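Local atomic coordinates of profilin-1A (Acanthamoeba castellanii, PDB entry 1ACF), a protein that binds monomeric actin and phosphatidylinositol bisphosphate, blocking actin polymerization at high concentration and enhancing it at low concentration. Residues 69-74 with 112-117; 3-8 with 118-123. One frame throughout, in Å; residues are numbered along the deposited sequence.

Interaction 1 (69-74 with 112-117); sequences TLRADD and VVEKLA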
loop_
_atom_site.group_PDB
_atom_site.type_symbol
_atom_site.label_atom_id
_atom_site.label_comp_id
_atom_site.label_asym_id
_atom_site.label_seq_id
_atom_site.Cartn_x
_atom_site.Cartn_y
_atom_site.Cartn_z
ATOM N N THR A 69 -3.513 3.076 12.152
ATOM C CA THR A 69 -2.538 2.012 12.052
ATOM C C THR A 69 -2.833 0.766 12.879
ATOM O O THR A 69 -2.868 0.835 14.111
ATOM C CB THR A 69 -1.088 2.525 12.449
ATOM O OG1 THR A 69 -0.937 3.776 11.749
ATOM C CG2 THR A 69 -0.005 1.503 12.123
ATOM N N LEU A 70 -3.025 -0.326 12.162
ATOM C CA LEU A 70 -3.281 -1.627 12.774
ATOM C C LEU A 70 -1.923 -2.331 13.103
ATOM O O LEU A 70 -1.791 -2.861 14.201
ATOM C CB LEU A 70 -4.114 -2.450 11.838
ATOM C CG LEU A 70 -5.581 -2.642 11.818
ATOM C CD1 LEU A 70 -5.934 -3.396 10.509
ATOM C CD2 LEU A 70 -6.019 -3.464 13.022
ATOM N N ARG A 71 -1.008 -2.316 12.172
ATOM C CA ARG A 71 0.340 -2.904 12.169
ATOM C C ARG A 71 1.406 -2.070 11.471
ATOM O O ARG A 71 1.177 -1.538 10.350
ATOM C CB ARG A 71 0.148 -4.319 11.574
ATOM C CG ARG A 71 1.278 -4.945 10.822
ATOM C CD ARG A 71 1.177 -6.416 10.608
ATOM N NE ARG A 71 2.061 -6.939 9.587
ATOM C CZ ARG A 71 2.408 -8.197 9.294
ATOM N NH1 ARG A 71 2.062 -9.254 10.031
ATOM N NH2 ARG A 71 3.166 -8.524 8.234
ATOM N N ALA A 72 2.606 -1.841 12.014
ATOM C CA ALA A 72 3.728 -1.087 11.453
ATOM C C ALA A 72 5.105 -1.667 11.910
ATOM O O ALA A 72 5.475 -1.737 13.091
ATOM C CB ALA A 72 3.795 0.411 11.685
ATOM N N ASP A 73 5.806 -2.093 10.896
ATOM C CA ASP A 73 7.160 -2.696 10.957
ATOM C C ASP A 73 7.969 -2.197 9.763
ATOM O O ASP A 73 7.555 -1.213 9.106
ATOM C CB ASP A 73 7.109 -4.171 11.191
ATOM C CG ASP A 73 6.438 -5.084 10.241
ATOM O OD1 ASP A 73 6.751 -5.105 9.045
ATOM O OD2 ASP A 73 5.628 -5.942 10.640
ATOM N N ASP A 74 9.042 -2.863 9.498
ATOM C CA ASP A 74 10.024 -2.559 8.440
ATOM C C ASP A 74 9.575 -3.053 7.078
ATOM O O ASP A 74 10.060 -2.566 6.054
ATOM C CB ASP A 74 11.411 -3.135 8.818
ATOM C CG ASP A 74 11.836 -2.642 10.195
ATOM O OD1 ASP A 74 11.800 -1.403 10.414
ATOM O OD2 ASP A 74 12.145 -3.476 11.052
ATOM N N VAL A 112 -2.828 -11.176 -0.796
ATOM C CA VAL A 112 -2.465 -10.839 -2.188
ATOM C C VAL A 112 -1.334 -9.806 -2.290
ATOM O O VAL A 112 -0.462 -10.004 -3.176
ATOM C CB VAL A 112 -3.716 -10.485 -3.010
ATOM C CG1 VAL A 112 -3.344 -9.799 -4.307
ATOM C CG2 VAL A 112 -4.659 -11.666 -3.232
ATOM N N VAL A 113 -1.312 -8.717 -1.553
ATOM C CA VAL A 113 -0.276 -7.676 -1.629
ATOM C C VAL A 113 1.094 -8.225 -1.150
ATOM O O VAL A 113 2.060 -8.054 -1.892
ATOM C CB VAL A 113 -0.628 -6.382 -0.886
ATOM C CG1 VAL A 113 0.375 -5.261 -1.160
ATOM C CG2 VAL A 113 -2.056 -5.904 -1.151
ATOM N N GLU A 114 1.106 -8.896 -0.033
ATOM C CA GLU A 114 2.205 -9.573 0.609
ATOM C C GLU A 114 2.834 -10.603 -0.325
ATOM O O GLU A 114 4.068 -10.640 -0.510
ATOM C CB GLU A 114 1.806 -10.246 1.916
ATOM C CG GLU A 114 1.485 -9.347 3.115
ATOM C CD GLU A 114 2.581 -8.598 3.760
ATOM O OE1 GLU A 114 3.710 -8.885 3.291
ATOM O OE2 GLU A 114 2.544 -7.772 4.678
ATOM N N LYS A 115 2.055 -11.375 -1.058
ATOM C CA LYS A 115 2.581 -12.331 -2.031
ATOM C C LYS A 115 3.150 -11.644 -3.262
ATOM O O LYS A 115 4.120 -12.207 -3.818
ATOM C CB LYS A 115 1.536 -13.315 -2.509
ATOM C CG LYS A 115 1.519 -14.589 -1.741
ATOM C CD LYS A 115 2.157 -14.485 -0.381
ATOM C CE LYS A 115 2.212 -15.928 0.156
ATOM N NZ LYS A 115 2.455 -15.956 1.621
ATOM N N LEU A 116 2.582 -10.541 -3.745
ATOM C CA LEU A 116 3.086 -9.826 -4.915
ATOM C C LEU A 116 4.439 -9.152 -4.510
ATOM O O LEU A 116 5.233 -8.912 -5.392
ATOM C CB LEU A 116 2.175 -8.692 -5.418
ATOM C CG LEU A 116 1.908 -8.438 -6.865
ATOM C CD1 LEU A 116 1.824 -6.974 -7.299
ATOM C CD2 LEU A 116 2.818 -9.183 -7.783
ATOM N N ALA A 117 4.542 -8.792 -3.249
ATOM C CA ALA A 117 5.774 -8.156 -2.712
ATOM C C ALA A 117 6.905 -9.227 -2.803
ATOM O O ALA A 117 7.944 -8.881 -3.375
ATOM C CB ALA A 117 5.585 -7.661 -1.354
#
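R71 and E114 meet through a single pair of charged atoms, in a contact that is mainly a matter of charge. NH2 of R71 lies 3.7 Å from OE2 of E114, a long salt bridge with no hydrogen bond across it. The guanidinium and carboxylate planes are turned 68° apart, and the oxygen approaches the guanidinium obliquely. A second ion pair lies within 69-74: NE of R71 is 3.9 Å from OD2 of D73, again long; this oxygen stands off the plane of the guanidinium, and charge rather than a directed bond joins them. OE1 of E114 forms a further salt bridge, with R75.

The long arginine suits its place because its chain runs extended from CG to NE (chi2 and chi3 both 164°), carrying its charge from the strand across the sheet towards helix 106-121. E114 comes from the opposite direction on a chain bent at chi2, and its carboxylate can accept from two hydroxyls while meeting two arginines.

Among hydrogen bonds, OE2 of E114 pairs with the hydroxyls of S76 and Y78, and NH2 of R71 bonds weakly to OG of S76. L70 and R71 both pair with Y78 through backbone hydrogen bonds, a classic beta bulge.

Such chemistry implies that E114 is held chiefly by strand 76-81 and R75, R71 adding a more distant charge: a loose electrostatic tie between sheet and helix.

Interaction 2 (3-8 with 118-123); sequences QTYVDT and DYLIGQ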
loop_
_atom_site.group_PDB
_atom_site.type_symbol
_atom_site.label_atom_id
_atom_site.label_comp_id
_atom_site.label_asym_id
_atom_site.label_seq_id
_atom_site.Cartn_x
_atom_site.Cartn_y
_atom_site.Cartn_z
ATOM N N GLN A 3 2.418 -0.329 -14.645
ATOM C CA GLN A 3 0.977 -0.173 -14.927
ATOM C C GLN A 3 0.275 -1.522 -14.834
ATOM O O GLN A 3 -0.771 -1.680 -14.126
ATOM C CB GLN A 3 0.663 0.546 -16.201
ATOM C CG GLN A 3 -0.753 1.191 -16.202
ATOM C CD GLN A 3 -0.966 2.194 -15.117
ATOM O OE1 GLN A 3 -1.791 2.051 -14.229
ATOM N NE2 GLN A 3 -0.266 3.302 -15.091
ATOM N N THR A 4 0.827 -2.513 -15.503
ATOM C CA THR A 4 0.313 -3.864 -15.367
ATOM C C THR A 4 0.240 -4.393 -13.960
ATOM O O THR A 4 -0.751 -5.077 -13.647
ATOM C CB THR A 4 1.175 -4.877 -16.243
ATOM O OG1 THR A 4 1.237 -4.187 -17.522
ATOM C CG2 THR A 4 0.657 -6.296 -16.311
ATOM N N TYR A 5 1.241 -4.233 -13.107
ATOM C CA TYR A 5 1.285 -4.750 -11.757
ATOM C C TYR A 5 0.011 -4.377 -10.977
ATOM O O TYR A 5 -0.607 -5.204 -10.329
ATOM C CB TYR A 5 2.523 -4.304 -10.895
ATOM C CG TYR A 5 3.778 -4.973 -11.439
ATOM C CD1 TYR A 5 3.767 -6.310 -11.796
ATOM C CD2 TYR A 5 4.937 -4.259 -11.676
ATOM C CE1 TYR A 5 4.873 -6.942 -12.333
ATOM C CE2 TYR A 5 6.072 -4.852 -12.195
ATOM C CZ TYR A 5 6.039 -6.197 -12.542
ATOM O OH TYR A 5 7.146 -6.820 -13.071
ATOM N N VAL A 6 -0.221 -3.094 -11.019
ATOM C CA VAL A 6 -1.322 -2.346 -10.470
ATOM C C VAL A 6 -2.658 -2.783 -11.086
ATOM O O VAL A 6 -3.566 -3.222 -10.348
ATOM C CB VAL A 6 -0.994 -0.841 -10.710
ATOM C CG1 VAL A 6 -2.237 -0.027 -10.883
ATOM C CG2 VAL A 6 -0.090 -0.209 -9.662
ATOM N N ASP A 7 -2.809 -2.691 -12.403
ATOM C CA ASP A 7 -4.099 -2.988 -13.095
ATOM C C ASP A 7 -4.475 -4.426 -13.028
ATOM O O ASP A 7 -5.598 -4.817 -12.556
ATOM C CB ASP A 7 -4.086 -2.406 -14.505
ATOM C CG ASP A 7 -4.017 -0.898 -14.555
ATOM O OD1 ASP A 7 -4.411 -0.088 -13.659
ATOM O OD2 ASP A 7 -3.538 -0.441 -15.634
ATOM N N THR A 8 -3.590 -5.267 -13.515
ATOM C CA THR A 8 -3.729 -6.697 -13.556
ATOM C C THR A 8 -3.388 -7.513 -12.334
ATOM O O THR A 8 -4.140 -8.436 -11.941
ATOM C CB THR A 8 -2.846 -7.291 -14.753
ATOM O OG1 THR A 8 -3.133 -6.462 -15.920
ATOM C CG2 THR A 8 -3.159 -8.759 -14.981
ATOM N N ASP A 118 6.625 -10.401 -2.272
ATOM C CA ASP A 118 7.507 -11.548 -2.305
ATOM C C ASP A 118 7.969 -11.838 -3.730
ATOM O O ASP A 118 9.171 -12.082 -3.961
ATOM C CB ASP A 118 6.914 -12.841 -1.713
ATOM C CG ASP A 118 6.931 -12.825 -0.193
ATOM O OD1 ASP A 118 7.578 -11.974 0.432
ATOM O OD2 ASP A 118 6.227 -13.695 0.387
ATOM N N TYR A 119 7.031 -11.845 -4.667
ATOM C CA TYR A 119 7.405 -12.113 -6.079
ATOM C C TYR A 119 8.262 -11.002 -6.647
ATOM O O TYR A 119 9.205 -11.271 -7.424
ATOM C CB TYR A 119 6.139 -12.452 -6.852
ATOM C CG TYR A 119 6.225 -12.451 -8.344
ATOM C CD1 TYR A 119 6.281 -11.303 -9.082
ATOM C CD2 TYR A 119 6.279 -13.683 -9.027
ATOM C CE1 TYR A 119 6.339 -11.335 -10.472
ATOM C CE2 TYR A 119 6.389 -13.750 -10.389
ATOM C CZ TYR A 119 6.418 -12.569 -11.099
ATOM O OH TYR A 119 6.542 -12.587 -12.484
ATOM N N LEU A 120 7.975 -9.756 -6.272
ATOM C CA LEU A 120 8.687 -8.605 -6.770
ATOM C C LEU A 120 10.122 -8.487 -6.205
ATOM O O LEU A 120 10.982 -8.034 -6.929
ATOM C CB LEU A 120 7.889 -7.338 -6.720
ATOM C CG LEU A 120 6.677 -7.145 -7.643
ATOM C CD1 LEU A 120 5.986 -5.855 -7.209
ATOM C CD2 LEU A 120 7.107 -7.175 -9.086
ATOM N N ILE A 121 10.287 -8.819 -4.966
ATOM C CA ILE A 121 11.641 -8.846 -4.320
ATOM C C ILE A 121 12.539 -9.813 -5.110
ATOM O O ILE A 121 13.600 -9.492 -5.703
ATOM C CB ILE A 121 11.341 -9.275 -2.855
ATOM C CG1 ILE A 121 10.944 -7.983 -2.066
ATOM C CG2 ILE A 121 12.512 -10.014 -2.196
ATOM C CD1 ILE A 121 10.731 -8.216 -0.577
ATOM N N GLY A 122 12.087 -11.033 -5.237
ATOM C CA GLY A 122 12.654 -12.109 -6.011
ATOM C C GLY A 122 13.002 -11.644 -7.418
ATOM O O GLY A 122 13.850 -12.236 -8.096
ATOM N N GLN A 123 12.457 -10.597 -7.951
ATOM C CA GLN A 123 12.784 -10.123 -9.305
ATOM C C GLN A 123 13.882 -9.064 -9.156
ATOM O O GLN A 123 14.379 -8.675 -10.210
ATOM C CB GLN A 123 11.656 -9.385 -10.028
ATOM C CG GLN A 123 10.296 -10.027 -10.163
ATOM C CD GLN A 123 10.235 -10.785 -11.458
ATOM O OE1 GLN A 123 9.895 -10.224 -12.515
ATOM N NE2 GLN A 123 10.659 -12.033 -11.337
#
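Y5 reaches from helix 2-11 to L120 on helix 106-121 and carries nearly all of this contact. Q3 offers its carbonyl O to N of D7 at 2.9 Å, and T4 does the same for T8; these two bonds bracket Y5, where a wider pi-type turn begins that runs to T8. At Y5 the side chain starts toward the other helix with CG anti to its own carbonyl carbon (chi1 -70°), which lays the ring in front of L120. Methyl CD2 of L120 sits over one face of that ring, 4.0 Å from the centroid and 20° off the normal. This is a CH-pi contact, displaced toward the hydroxyl end, since the closest ring atom is CZ of Y5, 3.7 Å from CD2 of L120. A tyrosine suits the place because its flat face accepts a methyl group, with the hydroxyl at the end toward which that methyl is displaced. Leucine is equally apt: its branched end delivers a methyl to the ring, and the residue is buried, touching F125 as well.

In the profilin fold the N- and C-terminal helices lie side by side on one face of the antiparallel sheet, and this pair bridges them, with the CA atoms of Y5 and L120 9.7 Å apart. W2 also meets the Y5 ring, the two planes inclined at about 60°.

Next along the segment, V6 is buried and its side chain touches S32. Beyond the helical part of 118-123, Q123 comes near just the hydroxyl end of the tyrosine, its OE1 lying 4.4 Å from OH of Y5, too far for a hydrogen bond.

How the interactions relate
Helix 106-121 is common to both contacts, which lie with their centres 14 Å apart. Interaction 1 ties its middle to strand 65-72, and interaction 2 packs its last turns against helix 2-11; one is made of charges at the surface, the other of an apolar group against an aromatic face. They touch where CD1 of L116 comes 4.3 Å from the backbone O of Y5. K115, an actin-binding residue, follows E114 directly, and its side chain is about 10 Å from that of L120. Residues 3-8 fall in a region predicted to bind actin. R75 forms salt bridges with E114 and with D118, one in each contact's helical segment, though D118 does not touch residues 3-8.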